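Centrosomal protein of 104 kDa (Homo sapiens, PDB 5LPH) is required for building cilia and for keeping the ciliary tip intact, and interacts with tubulin, the piece modelled here being its HEAT-repeat TOG domain. Local coordinates at residues A189-V193 and H194-S198; R140-P143 and V144-R148; F95-R98 and R99-D103; S215-I219 and D220-K224; E30-E34 and K35-E39. All coordinates share one frame; numbering follows the deposited sequence.

Contact 1: residues A189-V193 and H194-S198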
loop_
_atom_site.group_PDB
_atom_site.type_symbol
_atom_site.label_atom_id
_atom_site.label_comp_id
_atom_site.label_asym_id
_atom_site.label_seq_id
_atom_site.Cartn_x
_atom_site.Cartn_y
_atom_site.Cartn_z
ATOM N N ALA A 189 -7.119 -10.215 -13.844
ATOM C CA ALA A 189 -7.096 -11.570 -14.410
ATOM C C ALA A 189 -5.673 -12.106 -14.560
ATOM O O ALA A 189 -5.370 -13.210 -14.109
ATOM C CB ALA A 189 -7.805 -11.590 -15.758
ATOM N N ASN A 190 -4.807 -11.297 -15.165
ATOM C CA ASN A 190 -3.397 -11.656 -15.389
ATOM C C ASN A 190 -2.459 -11.369 -14.192
ATOM O O ASN A 190 -1.236 -11.358 -14.364
ATOM C CB ASN A 190 -2.871 -10.942 -16.648
ATOM C CG ASN A 190 -2.769 -9.431 -16.473
ATOM O OD1 ASN A 190 -3.581 -8.822 -15.771
ATOM N ND2 ASN A 190 -1.780 -8.821 -17.117
ATOM N N SER A 191 -3.016 -11.148 -12.997
ATOM C CA SER A 191 -2.212 -10.840 -11.810
ATOM C C SER A 191 -1.391 -12.048 -11.387
ATOM O O SER A 191 -1.827 -13.200 -11.564
ATOM C CB SER A 191 -3.095 -10.383 -10.642
ATOM O OG SER A 191 -3.951 -11.418 -10.188
ATOM N N SER A 192 -0.205 -11.771 -10.845
ATOM C CA SER A 192 0.714 -12.825 -10.415
ATOM C C SER A 192 0.185 -13.503 -9.156
ATOM O O SER A 192 -0.659 -12.952 -8.425
ATOM C CB SER A 192 2.143 -12.288 -10.196
ATOM O OG SER A 192 2.294 -11.769 -8.889
ATOM N N VAL A 193 0.714 -14.695 -8.912
ATOM C CA VAL A 193 0.362 -15.504 -7.743
ATOM C C VAL A 193 0.761 -14.780 -6.445
ATOM O O VAL A 193 -0.020 -14.734 -5.494
ATOM C CB VAL A 193 1.033 -16.901 -7.799
ATOM C CG1 VAL A 193 0.733 -17.711 -6.545
ATOM C CG2 VAL A 193 0.566 -17.680 -9.022
ATOM N N HIS A 194 1.959 -14.187 -6.431
ATOM C CA HIS A 194 2.471 -13.474 -5.252
ATOM C C HIS A 194 1.681 -12.210 -4.923
ATOM O O HIS A 194 1.389 -11.946 -3.761
ATOM C CB HIS A 194 3.952 -13.100 -5.436
ATOM C CG HIS A 194 4.875 -14.278 -5.505
ATOM N ND1 HIS A 194 4.824 -15.322 -4.603
ATOM C CD2 HIS A 194 5.892 -14.564 -6.354
ATOM C CE1 HIS A 194 5.756 -16.206 -4.905
ATOM N NE2 HIS A 194 6.419 -15.770 -5.961
ATOM N N LEU A 195 1.355 -11.430 -5.950
ATOM C CA LEU A 195 0.618 -10.173 -5.787
ATOM C C LEU A 195 -0.771 -10.410 -5.196
ATOM O O LEU A 195 -1.168 -9.745 -4.239
ATOM C CB LEU A 195 0.494 -9.461 -7.137
ATOM C CG LEU A 195 -0.073 -8.039 -7.141
ATOM C CD1 LEU A 195 0.891 -7.063 -6.487
ATOM C CD2 LEU A 195 -0.374 -7.606 -8.569
ATOM N N ALA A 196 -1.489 -11.373 -5.771
ATOM C CA ALA A 196 -2.831 -11.746 -5.309
ATOM C C ALA A 196 -2.847 -12.254 -3.860
ATOM O O ALA A 196 -3.697 -11.831 -3.067
ATOM C CB ALA A 196 -3.431 -12.788 -6.240
HETATM N N MSE A 197 -1.906 -13.146 -3.531
HETATM C CA MSE A 197 -1.796 -13.735 -2.167
HETATM C C MSE A 197 -1.454 -12.676 -1.150
HETATM O O MSE A 197 -2.006 -12.688 -0.050
HETATM C CB MSE A 197 -0.832 -14.940 -2.069
HETATM C CG MSE A 197 -1.369 -16.179 -1.316
HETATM SE SE MSE A 197 -3.130 -16.766 -1.996
HETATM C CE MSE A 197 -2.392 -17.303 -3.744
ATOM N N SER A 198 -0.577 -11.735 -1.514
ATOM C CA SER A 198 -0.197 -10.641 -0.613
ATOM C C SER A 198 -1.360 -9.694 -0.325
ATOM O O SER A 198 -1.557 -9.298 0.817
ATOM C CB SER A 198 0.988 -9.843 -1.169
ATOM O OG SER A 198 2.192 -10.601 -1.137
#
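Ser192 caps helix 193-210: its OG accepts the backbone N-H of Leu195, with Ser192 OG 3.1 Å from Leu195 N and the bond nearly straight at 165°. The hydroxyl gets there because OG is folded in between the backbone N and the carbonyl carbon (chi1 86°), over the start of the helix. The CB of Leu195 comes in beside it, 3.4 Å from Ser192 OG, while CG of Leu195 turns anti to its own N and carries the branch off toward Thr149. Val193, the next residue, touches Val234, and selenomethionine Met197, one turn on from it, touches Val237 and Thr240 of helix 235-252. Met197 bends at chi2 and chi3, which brings its methyl CE back over the turn to 4.2 Å from Val193 CG1. Ser191 OG, just before the cap, is bonded to Lys188 O and His232 NE2, and only grazes the methyl of Ala196. Two ordinary helical bonds follow, Ala196 N to Ser192 O and Met197 N to Val193 O, each 3.2 Å. Ser192 thus serves the helix start twice, its hydroxyl taking one N-H that the first turn cannot pair within the helix and its carbonyl taking the next.

Contact 2: residues R140-P143 and V144-R148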
loop_
_atom_site.group_PDB
_atom_site.type_symbol
_atom_site.label_atom_id
_atom_site.label_comp_id
_atom_site.label_asym_id
_atom_site.label_seq_id
_atom_site.Cartn_x
_atom_site.Cartn_y
_atom_site.Cartn_z
ATOM N N ARG A 140 0.350 8.612 -3.184
ATOM C CA ARG A 140 1.476 8.509 -4.119
ATOM C C ARG A 140 2.393 7.313 -3.881
ATOM O O ARG A 140 3.111 6.931 -4.802
ATOM C CB ARG A 140 2.315 9.794 -4.092
ATOM C CG ARG A 140 1.582 11.060 -4.521
ATOM C CD ARG A 140 1.045 10.974 -5.939
ATOM N NE ARG A 140 2.103 10.861 -6.942
ATOM C CZ ARG A 140 1.928 10.463 -8.206
ATOM N NH1 ARG A 140 0.730 10.094 -8.661
ATOM N NH2 ARG A 140 2.969 10.426 -9.029
ATOM N N THR A 141 2.381 6.736 -2.673
ATOM C CA THR A 141 3.311 5.658 -2.302
ATOM C C THR A 141 2.684 4.279 -2.140
ATOM O O THR A 141 3.310 3.291 -2.524
ATOM C CB THR A 141 4.077 5.989 -1.010
ATOM O OG1 THR A 141 3.161 6.158 0.076
ATOM C CG2 THR A 141 4.900 7.251 -1.191
ATOM N N ILE A 142 1.473 4.193 -1.581
ATOM C CA ILE A 142 0.885 2.876 -1.272
ATOM C C ILE A 142 0.676 1.984 -2.510
ATOM O O ILE A 142 0.996 0.798 -2.449
ATOM C CB ILE A 142 -0.405 2.947 -0.373
ATOM C CG1 ILE A 142 -0.923 1.557 0.020
ATOM C CG2 ILE A 142 -1.611 3.571 -1.053
ATOM C CD1 ILE A 142 0.050 0.704 0.776
ATOM N N PRO A 143 0.178 2.545 -3.637
ATOM C CA PRO A 143 0.013 1.689 -4.824
ATOM C C PRO A 143 1.332 1.113 -5.363
ATOM O O PRO A 143 1.366 -0.027 -5.824
ATOM C CB PRO A 143 -0.625 2.631 -5.859
ATOM C CG PRO A 143 -1.168 3.772 -5.072
ATOM C CD PRO A 143 -0.198 3.937 -3.944
ATOM N N VAL A 144 2.400 1.898 -5.279
ATOM C CA VAL A 144 3.718 1.460 -5.729
ATOM C C VAL A 144 4.276 0.423 -4.750
ATOM O O VAL A 144 4.924 -0.544 -5.153
ATOM C CB VAL A 144 4.692 2.649 -5.861
ATOM C CG1 VAL A 144 6.044 2.177 -6.368
ATOM C CG2 VAL A 144 4.122 3.694 -6.813
ATOM N N LEU A 145 4.010 0.632 -3.466
ATOM C CA LEU A 145 4.412 -0.312 -2.433
ATOM C C LEU A 145 3.674 -1.652 -2.546
ATOM O O LEU A 145 4.265 -2.701 -2.286
ATOM C CB LEU A 145 4.205 0.315 -1.056
ATOM C CG LEU A 145 5.015 -0.204 0.128
ATOM C CD1 LEU A 145 6.497 -0.392 -0.167
ATOM C CD2 LEU A 145 4.850 0.761 1.282
ATOM N N LEU A 146 2.403 -1.614 -2.957
ATOM C CA LEU A 146 1.632 -2.844 -3.220
ATOM C C LEU A 146 2.195 -3.670 -4.374
ATOM O O LEU A 146 2.130 -4.893 -4.321
ATOM C CB LEU A 146 0.148 -2.558 -3.493
ATOM C CG LEU A 146 -0.783 -2.417 -2.286
ATOM C CD1 LEU A 146 -2.137 -1.910 -2.771
ATOM C CD2 LEU A 146 -0.938 -3.731 -1.526
ATOM N N THR A 147 2.722 -3.016 -5.409
ATOM C CA THR A 147 3.424 -3.729 -6.490
ATOM C C THR A 147 4.640 -4.515 -5.971
ATOM O O THR A 147 4.886 -5.625 -6.438
ATOM C CB THR A 147 3.872 -2.811 -7.648
ATOM O OG1 THR A 147 4.651 -1.732 -7.133
ATOM C CG2 THR A 147 2.672 -2.270 -8.408
ATOM N N ARG A 148 5.364 -3.963 -4.992
ATOM C CA ARG A 148 6.488 -4.675 -4.361
ATOM C C ARG A 148 6.087 -5.884 -3.497
ATOM O O ARG A 148 6.950 -6.701 -3.163
ATOM C CB ARG A 148 7.369 -3.733 -3.515
ATOM C CG ARG A 148 8.033 -2.559 -4.239
ATOM C CD ARG A 148 8.727 -2.905 -5.553
ATOM N NE ARG A 148 9.807 -3.894 -5.435
ATOM C CZ ARG A 148 11.077 -3.647 -5.089
ATOM N NH1 ARG A 148 11.499 -2.426 -4.772
ATOM N NH2 ARG A 148 11.947 -4.651 -5.050
#
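Thr141 and Leu145 meet through their peptide units, the flat groups that carry this contact. Leu145 N reaches Thr141 O at 2.9 Å, nearly in line with the carbonyl bond, and Leu146 N reaches Ile142 O at 2.8 Å, tilted 18° from the carbonyl plane. The other flat group, the guanidinium of Arg148, makes a cation-pi contact with Phe109. The puckered ring of Pro143 turns away overall and touches Tyr182. The bond that follows, Thr147 N to Pro143 O at 3.3 Å, is weak. These are the last turns of helix 131-147, where the first HEAT repeat of the TOG domain begins at Thr141, and the proline, which has no N-H to give to the turn before, leaves a kink in the helix. Aliphatic branches then fill the sides. Ile142 has CG1 anti to its N (chi1 -175°), which sends CD1 along the helix to 4.5 Å from Leu146 CG, and both residues lean on Ile164 and Tyr182. Val144 puts CG2 3.9 Å from Arg140 O, on the side where Ile101 and Lys102 lie. Leu145 faces Phe109 and Leu113 of helix 106-126, and Arg148 bonds Ile101 O and makes a salt bridge to Asp151.

Contact 3: residues F95-R98 and R99-D103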
loop_
_atom_site.group_PDB
_atom_site.type_symbol
_atom_site.label_atom_id
_atom_site.label_comp_id
_atom_site.label_asym_id
_atom_site.label_seq_id
_atom_site.Cartn_x
_atom_site.Cartn_y
_atom_site.Cartn_z
ATOM N N PHE A 95 7.992 12.545 -4.204
ATOM C CA PHE A 95 8.336 12.191 -5.590
ATOM C C PHE A 95 9.555 11.246 -5.652
ATOM O O PHE A 95 9.543 10.267 -6.400
ATOM C CB PHE A 95 8.558 13.459 -6.440
ATOM C CG PHE A 95 9.115 13.190 -7.814
ATOM C CD1 PHE A 95 10.489 13.179 -8.032
ATOM C CD2 PHE A 95 8.271 12.956 -8.890
ATOM C CE1 PHE A 95 11.009 12.926 -9.291
ATOM C CE2 PHE A 95 8.784 12.706 -10.156
ATOM C CZ PHE A 95 10.158 12.690 -10.356
ATOM N N LEU A 96 10.591 11.544 -4.870
ATOM C CA LEU A 96 11.788 10.695 -4.807
ATOM C C LEU A 96 11.554 9.374 -4.061
ATOM O O LEU A 96 12.066 8.341 -4.487
ATOM C CB LEU A 96 12.973 11.453 -4.197
ATOM C CG LEU A 96 13.565 12.589 -5.040
ATOM C CD1 LEU A 96 14.712 13.231 -4.285
ATOM C CD2 LEU A 96 14.046 12.115 -6.404
ATOM N N VAL A 97 10.787 9.408 -2.970
ATOM C CA VAL A 97 10.398 8.185 -2.250
ATOM C C VAL A 97 9.672 7.211 -3.175
ATOM O O VAL A 97 9.987 6.024 -3.208
ATOM C CB VAL A 97 9.529 8.508 -1.011
ATOM C CG1 VAL A 97 8.744 7.293 -0.510
ATOM C CG2 VAL A 97 10.409 9.059 0.099
ATOM N N ARG A 98 8.727 7.733 -3.946
ATOM C CA ARG A 98 7.942 6.931 -4.888
ATOM C C ARG A 98 8.802 6.126 -5.873
ATOM O O ARG A 98 8.509 4.969 -6.151
ATOM C CB ARG A 98 6.974 7.844 -5.651
ATOM C CG ARG A 98 6.007 7.147 -6.587
ATOM C CD ARG A 98 5.151 8.167 -7.311
ATOM N NE ARG A 98 4.525 7.604 -8.507
ATOM C CZ ARG A 98 3.348 6.979 -8.546
ATOM N NH1 ARG A 98 2.616 6.801 -7.444
ATOM N NH2 ARG A 98 2.888 6.524 -9.709
ATOM N N ARG A 99 9.846 6.743 -6.411
ATOM C CA ARG A 99 10.727 6.048 -7.355
ATOM C C ARG A 99 11.671 5.072 -6.623
ATOM O O ARG A 99 11.871 3.944 -7.081
ATOM C CB ARG A 99 11.408 7.045 -8.297
ATOM C CG ARG A 99 12.467 7.958 -7.724
ATOM C CD ARG A 99 13.182 8.713 -8.834
ATOM N NE ARG A 99 14.288 7.952 -9.439
ATOM C CZ ARG A 99 14.281 7.348 -10.637
ATOM N NH1 ARG A 99 13.221 7.377 -11.448
ATOM N NH2 ARG A 99 15.377 6.704 -11.038
ATOM N N ALA A 100 12.151 5.467 -5.445
ATOM C CA ALA A 100 13.016 4.614 -4.625
ATOM C C ALA A 100 12.330 3.367 -4.040
ATOM O O ALA A 100 13.011 2.392 -3.717
ATOM C CB ALA A 100 13.653 5.423 -3.509
ATOM N N ILE A 101 11.002 3.389 -3.910
ATOM C CA ILE A 101 10.243 2.183 -3.550
ATOM C C ILE A 101 10.384 1.082 -4.616
ATOM O O ILE A 101 10.302 -0.101 -4.289
ATOM C CB ILE A 101 8.756 2.509 -3.243
ATOM C CG1 ILE A 101 8.659 3.250 -1.903
ATOM C CG2 ILE A 101 7.909 1.248 -3.155
ATOM C CD1 ILE A 101 7.347 3.979 -1.681
ATOM N N LYS A 102 10.611 1.466 -5.872
ATOM C CA LYS A 102 10.893 0.504 -6.950
ATOM C C LYS A 102 12.388 0.139 -7.117
ATOM O O LYS A 102 12.753 -0.454 -8.130
ATOM C CB LYS A 102 10.336 1.030 -8.289
ATOM C CG LYS A 102 8.824 0.928 -8.429
ATOM C CD LYS A 102 8.304 1.692 -9.645
ATOM C CE LYS A 102 8.190 3.188 -9.366
ATOM N NZ LYS A 102 7.524 3.949 -10.463
ATOM N N ASP A 103 13.248 0.459 -6.147
ATOM C CA ASP A 103 14.695 0.284 -6.348
ATOM C C ASP A 103 15.100 -1.190 -6.424
ATOM O O ASP A 103 14.513 -2.037 -5.757
ATOM C CB ASP A 103 15.527 0.985 -5.264
ATOM C CG ASP A 103 16.924 1.348 -5.751
ATOM O OD1 ASP A 103 17.066 2.426 -6.372
ATOM O OD2 ASP A 103 17.877 0.562 -5.530
#
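Arg99 begins the second segment by laying its CG 3.3 Å from Leu96 O. Its CG is tucked between its backbone N and carbonyl carbon (chi1 70°), which holds the start of the chain against the preceding turn; a bend at chi3 follows, and the guanidinium ends in a cation-pi contact with Tyr56. Ala100 comes next, its N bonded to Leu96 O at 3.0 Å and its small CB turned to helices 60-76 and 106-126. Ile101 is held twice. Its N bonds Val97 O at 2.9 Å, and with CG1 beside the backbone N its CD1 swings to 3.8 Å from Val97 CG1, the two branched side chains meeting at a slant. Lys102 bends at chi3 and brings CE to 3.7 Å from Arg98 O. A type I turn from Ala100 to Asp103 then carries the chain out of helix 83-100 toward helix 106-126, with Asp103 salt-bridged to Arg63. Arg98 runs out extended, its NE 5.1 Å from Lys102 NZ. Two like charges thus lie near each other without touching, and the hydrogen bond from Arg98 NH1 to Arg140 O, in helix 131-147, probably makes this more tolerable.

Contact 4: residues S215-I219 and D220-K224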
loop_
_atom_site.group_PDB
_atom_site.type_symbol
_atom_site.label_atom_id
_atom_site.label_comp_id
_atom_site.label_asym_id
_atom_site.label_seq_id
_atom_site.Cartn_x
_atom_site.Cartn_y
_atom_site.Cartn_z
ATOM N N SER A 215 -13.440 2.286 9.491
ATOM C CA SER A 215 -12.175 1.883 8.876
ATOM C C SER A 215 -12.034 2.226 7.390
ATOM O O SER A 215 -10.949 2.601 6.947
ATOM C CB SER A 215 -12.000 0.373 9.024
ATOM O OG SER A 215 -12.951 -0.323 8.236
ATOM N N GLY A 216 -13.119 2.065 6.627
ATOM C CA GLY A 216 -13.072 2.117 5.162
ATOM C C GLY A 216 -13.454 0.788 4.540
ATOM O O GLY A 216 -13.859 0.747 3.383
ATOM N N PHE A 217 -13.304 -0.299 5.296
ATOM C CA PHE A 217 -13.898 -1.586 4.934
ATOM C C PHE A 217 -15.397 -1.570 5.221
ATOM O O PHE A 217 -15.837 -1.104 6.282
ATOM C CB PHE A 217 -13.300 -2.736 5.746
ATOM C CG PHE A 217 -11.866 -3.025 5.437
ATOM C CD1 PHE A 217 -11.472 -3.372 4.150
ATOM C CD2 PHE A 217 -10.909 -2.996 6.447
ATOM C CE1 PHE A 217 -10.149 -3.657 3.868
ATOM C CE2 PHE A 217 -9.584 -3.282 6.171
ATOM C CZ PHE A 217 -9.204 -3.613 4.880
ATOM N N THR A 218 -16.164 -2.124 4.285
ATOM C CA THR A 218 -17.605 -2.304 4.436
ATOM C C THR A 218 -17.957 -3.734 3.998
ATOM O O THR A 218 -17.257 -4.333 3.184
ATOM C CB THR A 218 -18.391 -1.272 3.590
ATOM O OG1 THR A 218 -18.160 -1.508 2.195
ATOM C CG2 THR A 218 -17.974 0.163 3.928
ATOM N N ILE A 219 -19.030 -4.293 4.546
ATOM C CA ILE A 219 -19.570 -5.573 4.077
ATOM C C ILE A 219 -19.675 -5.514 2.546
ATOM O O ILE A 219 -19.331 -6.472 1.872
ATOM C CB ILE A 219 -20.948 -5.876 4.718
ATOM C CG1 ILE A 219 -20.809 -6.206 6.218
ATOM C CG2 ILE A 219 -21.618 -7.056 4.025
ATOM C CD1 ILE A 219 -22.086 -6.006 7.014
ATOM N N ASP A 220 -20.114 -4.371 2.013
ATOM C CA ASP A 220 -20.268 -4.177 0.568
ATOM C C ASP A 220 -18.972 -4.386 -0.233
ATOM O O ASP A 220 -18.920 -5.280 -1.072
ATOM C CB ASP A 220 -20.886 -2.800 0.258
ATOM C CG ASP A 220 -21.353 -2.679 -1.182
ATOM O OD1 ASP A 220 -22.209 -3.475 -1.602
ATOM O OD2 ASP A 220 -20.866 -1.788 -1.900
ATOM N N ASN A 221 -17.933 -3.595 0.035
ATOM C CA ASN A 221 -16.667 -3.710 -0.737
ATOM C C ASN A 221 -15.850 -4.985 -0.447
ATOM O O ASN A 221 -15.215 -5.534 -1.347
ATOM C CB ASN A 221 -15.806 -2.424 -0.673
ATOM C CG ASN A 221 -15.350 -2.057 0.733
ATOM O OD1 ASN A 221 -15.225 -2.904 1.616
ATOM N ND2 ASN A 221 -15.098 -0.772 0.942
ATOM N N VAL A 222 -15.904 -5.482 0.786
ATOM C CA VAL A 222 -15.238 -6.752 1.142
ATOM C C VAL A 222 -15.836 -7.958 0.392
ATOM O O VAL A 222 -15.106 -8.779 -0.173
ATOM C CB VAL A 222 -15.280 -6.991 2.676
ATOM C CG1 VAL A 222 -14.846 -8.405 3.046
ATOM C CG2 VAL A 222 -14.429 -5.963 3.418
HETATM N N MSE A 223 -17.163 -8.070 0.406
HETATM C CA MSE A 223 -17.863 -9.203 -0.238
HETATM C C MSE A 223 -17.784 -9.115 -1.736
HETATM O O MSE A 223 -17.581 -10.125 -2.409
HETATM C CB MSE A 223 -19.334 -9.250 0.196
HETATM C CG MSE A 223 -19.506 -9.610 1.675
HETATM SE SE MSE A 223 -18.859 -11.422 2.110
HETATM C CE MSE A 223 -19.596 -12.420 0.579
ATOM N N LYS A 224 -17.958 -7.903 -2.266
ATOM C CA LYS A 224 -17.763 -7.610 -3.695
ATOM C C LYS A 224 -16.397 -8.125 -4.164
ATOM O O LYS A 224 -16.315 -8.791 -5.187
ATOM C CB LYS A 224 -17.908 -6.095 -3.921
ATOM C CG LYS A 224 -17.644 -5.491 -5.303
ATOM C CD LYS A 224 -17.846 -6.349 -6.526
ATOM C CE LYS A 224 -17.782 -5.517 -7.803
ATOM N NZ LYS A 224 -17.488 -6.351 -9.000
#
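A capping box opens helix 219-229: Thr218, at the N-cap, and Asn221, three residues on, each bond the other's backbone. Thr218 OG1 accepts Asn221 N at 3.0 Å in an almost straight line (178°), and Asn221 OD1 accepts Thr218 N at 2.9 Å, that N-H coming from above the amide's carbonyl plane. The two side chains cross at about a right angle, each with its first torsion folded in between backbone N and carbonyl carbon (Thr218 chi1 66°, Asn221 chi1 62°). The same amide makes a second bond: Asn221 ND2 donates to Gly216 O at 3.1 Å, with the oxygen in the amide plane, which fixes the flip of the group and ties the incoming loop down. Just upstream Ser215 OG accepts Phe217 N at 3.0 Å, an ST turn, and Gly216 takes a positive phi. All this stands at the start of the second HEAT repeat, where the loop from helix 193-210 turns into the next helix. Apolar side chains pack on the side toward helices 193-210 and 235-252. Phe217 sends CD1 to 4.0 Å from Val222 CG2, the ring slanting across the valine and resting on Leu203, Leu206 and Leu207 of helix 193-210. Ile219 and selenomethionine Met223 lie alongside, pointing the same way, with Ile219 CG2 4.1 Å from Met223 CG, and both reach helix 235-252 and Tyr259.

Contact 5: residues E30-E34 and K35-E39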
loop_
_atom_site.group_PDB
_atom_site.type_symbol
_atom_site.label_atom_id
_atom_site.label_comp_id
_atom_site.label_asym_id
_atom_site.label_seq_id
_atom_site.Cartn_x
_atom_site.Cartn_y
_atom_site.Cartn_z
ATOM N N GLU A 30 26.425 10.460 -12.444
ATOM C CA GLU A 30 26.275 10.790 -13.868
ATOM C C GLU A 30 25.143 11.816 -14.047
ATOM O O GLU A 30 24.326 11.988 -13.138
ATOM C CB GLU A 30 26.069 9.527 -14.730
ATOM C CG GLU A 30 24.759 8.770 -14.534
ATOM C CD GLU A 30 24.865 7.587 -13.586
ATOM O OE1 GLU A 30 25.826 7.504 -12.785
ATOM O OE2 GLU A 30 23.960 6.729 -13.639
ATOM N N PRO A 31 25.101 12.517 -15.200
ATOM C CA PRO A 31 24.056 13.523 -15.326
ATOM C C PRO A 31 22.683 12.895 -15.546
ATOM O O PRO A 31 22.573 11.735 -15.972
ATOM C CB PRO A 31 24.490 14.323 -16.556
ATOM C CG PRO A 31 25.200 13.334 -17.402
ATOM C CD PRO A 31 25.850 12.355 -16.462
ATOM N N LEU A 32 21.652 13.669 -15.236
ATOM C CA LEU A 32 20.274 13.271 -15.488
ATOM C C LEU A 32 20.037 13.200 -16.995
ATOM O O LEU A 32 20.527 14.049 -17.741
ATOM C CB LEU A 32 19.306 14.276 -14.848
ATOM C CG LEU A 32 19.334 14.318 -13.315
ATOM C CD1 LEU A 32 18.765 15.625 -12.783
ATOM C CD2 LEU A 32 18.589 13.127 -12.731
ATOM N N THR A 33 19.290 12.190 -17.434
ATOM C CA THR A 33 18.876 12.089 -18.833
ATOM C C THR A 33 17.855 13.179 -19.133
ATOM O O THR A 33 17.312 13.791 -18.211
ATOM C CB THR A 33 18.226 10.726 -19.145
ATOM O OG1 THR A 33 17.090 10.530 -18.291
ATOM C CG2 THR A 33 19.226 9.584 -18.950
ATOM N N GLU A 34 17.593 13.417 -20.417
ATOM C CA GLU A 34 16.597 14.414 -20.827
ATOM C C GLU A 34 15.200 14.068 -20.288
ATOM O O GLU A 34 14.485 14.953 -19.818
ATOM C CB GLU A 34 16.570 14.569 -22.354
ATOM C CG GLU A 34 15.736 15.741 -22.870
ATOM C CD GLU A 34 16.143 17.086 -22.279
ATOM O OE1 GLU A 34 17.362 17.347 -22.143
ATOM O OE2 GLU A 34 15.242 17.887 -21.937
ATOM N N LYS A 35 14.841 12.784 -20.338
ATOM C CA LYS A 35 13.568 12.287 -19.795
ATOM C C LYS A 35 13.430 12.518 -18.289
ATOM O O LYS A 35 12.383 12.980 -17.821
ATOM C CB LYS A 35 13.410 10.790 -20.105
ATOM C CG LYS A 35 12.160 10.145 -19.517
ATOM C CD LYS A 35 11.757 8.898 -20.312
ATOM C CE LYS A 35 10.827 9.248 -21.445
ATOM N NZ LYS A 35 10.443 8.077 -22.280
ATOM N N ALA A 36 14.482 12.182 -17.544
ATOM C CA ALA A 36 14.511 12.364 -16.084
ATOM C C ALA A 36 14.429 13.835 -15.674
ATOM O O ALA A 36 13.821 14.182 -14.660
ATOM C CB ALA A 36 15.770 11.740 -15.511
ATOM N N LEU A 37 15.060 14.684 -16.478
ATOM C CA LEU A 37 15.095 16.127 -16.262
ATOM C C LEU A 37 13.692 16.735 -16.285
ATOM O O LEU A 37 13.345 17.533 -15.411
ATOM C CB LEU A 37 15.972 16.778 -17.343
ATOM C CG LEU A 37 16.912 17.938 -17.036
ATOM C CD1 LEU A 37 17.600 17.801 -15.684
ATOM C CD2 LEU A 37 17.932 18.010 -18.164
ATOM N N ARG A 38 12.887 16.340 -17.271
ATOM C CA ARG A 38 11.503 16.835 -17.397
ATOM C C ARG A 38 10.586 16.224 -16.335
ATOM O O ARG A 38 9.739 16.915 -15.757
ATOM C CB ARG A 38 10.946 16.565 -18.805
ATOM C CG ARG A 38 11.788 17.130 -19.953
ATOM C CD ARG A 38 11.907 18.657 -19.953
ATOM N NE ARG A 38 13.157 19.121 -20.565
ATOM C CZ ARG A 38 13.556 20.395 -20.631
ATOM N NH1 ARG A 38 12.808 21.386 -20.135
ATOM N NH2 ARG A 38 14.723 20.687 -21.207
ATOM N N GLU A 39 10.793 14.937 -16.077
ATOM C CA GLU A 39 10.092 14.183 -15.035
ATOM C C GLU A 39 10.313 14.783 -13.637
ATOM O O GLU A 39 9.354 15.004 -12.891
ATOM C CB GLU A 39 10.585 12.729 -15.074
ATOM C CG GLU A 39 9.819 11.713 -14.248
ATOM C CD GLU A 39 10.448 10.328 -14.349
ATOM O OE1 GLU A 39 9.803 9.424 -14.917
ATOM O OE2 GLU A 39 11.598 10.146 -13.892
#
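Leu32 packs inward against Leu37 and Ala36, the tight side of this short stretch: its CD1 lies 3.8 Å from Leu37 CD1, the two side chains crossing at about a right angle, and its CD2 lies 4.2 Å from Ala36 CB. Next in the chain, Thr33 is the N-cap of helix 34-39, its OG1 accepting Ala36 N at 3.2 Å. The solvent side is charged and exposed, with fewer packed atoms but a short salt bridge. Glu34 bends at chi2 (56°) so that OE2 meets the edge of Arg38's guanidinium, in its plane. Arg38 NE at 2.8 Å and Arg38 NH2 at 2.9 Å both bond Glu34 OE2, NH2 on its syn lone pair, a side-on grip with carboxylate and guanidinium planes 33° apart; the backbone bond from Arg38 N to Glu34 O is weak at 3.3 Å. Inward, Leu32 rests on Ile44 of helix 41-47 and on Val52 and Tyr56 of helix 49-56, seating the N-terminal stretch against the first helices of the array.

From the N terminus the contacts run in series, 5, 3, 2, 1, 4; each is local, so none spans a long loop and none nests or crosses. Contacts 5, 1 and 4 mark loops turning into helices, at 34-39, 193-210 and 219-229, while contacts 3 and 2 sit toward the ends of helices 83-100 and 131-147. Contact 5 meets contact 3 where Phe95 CZ packs on Glu39 O at 3.5 Å. Contacts 3 and 2, centres 9 Å apart, are joined by arginines reaching backbone carbonyls in both directions. Leu195 of contact 1 then packs on Leu146 O of contact 2. Contact 4 touches none of the others and lies about 42 Å, centre to centre, from contact 5.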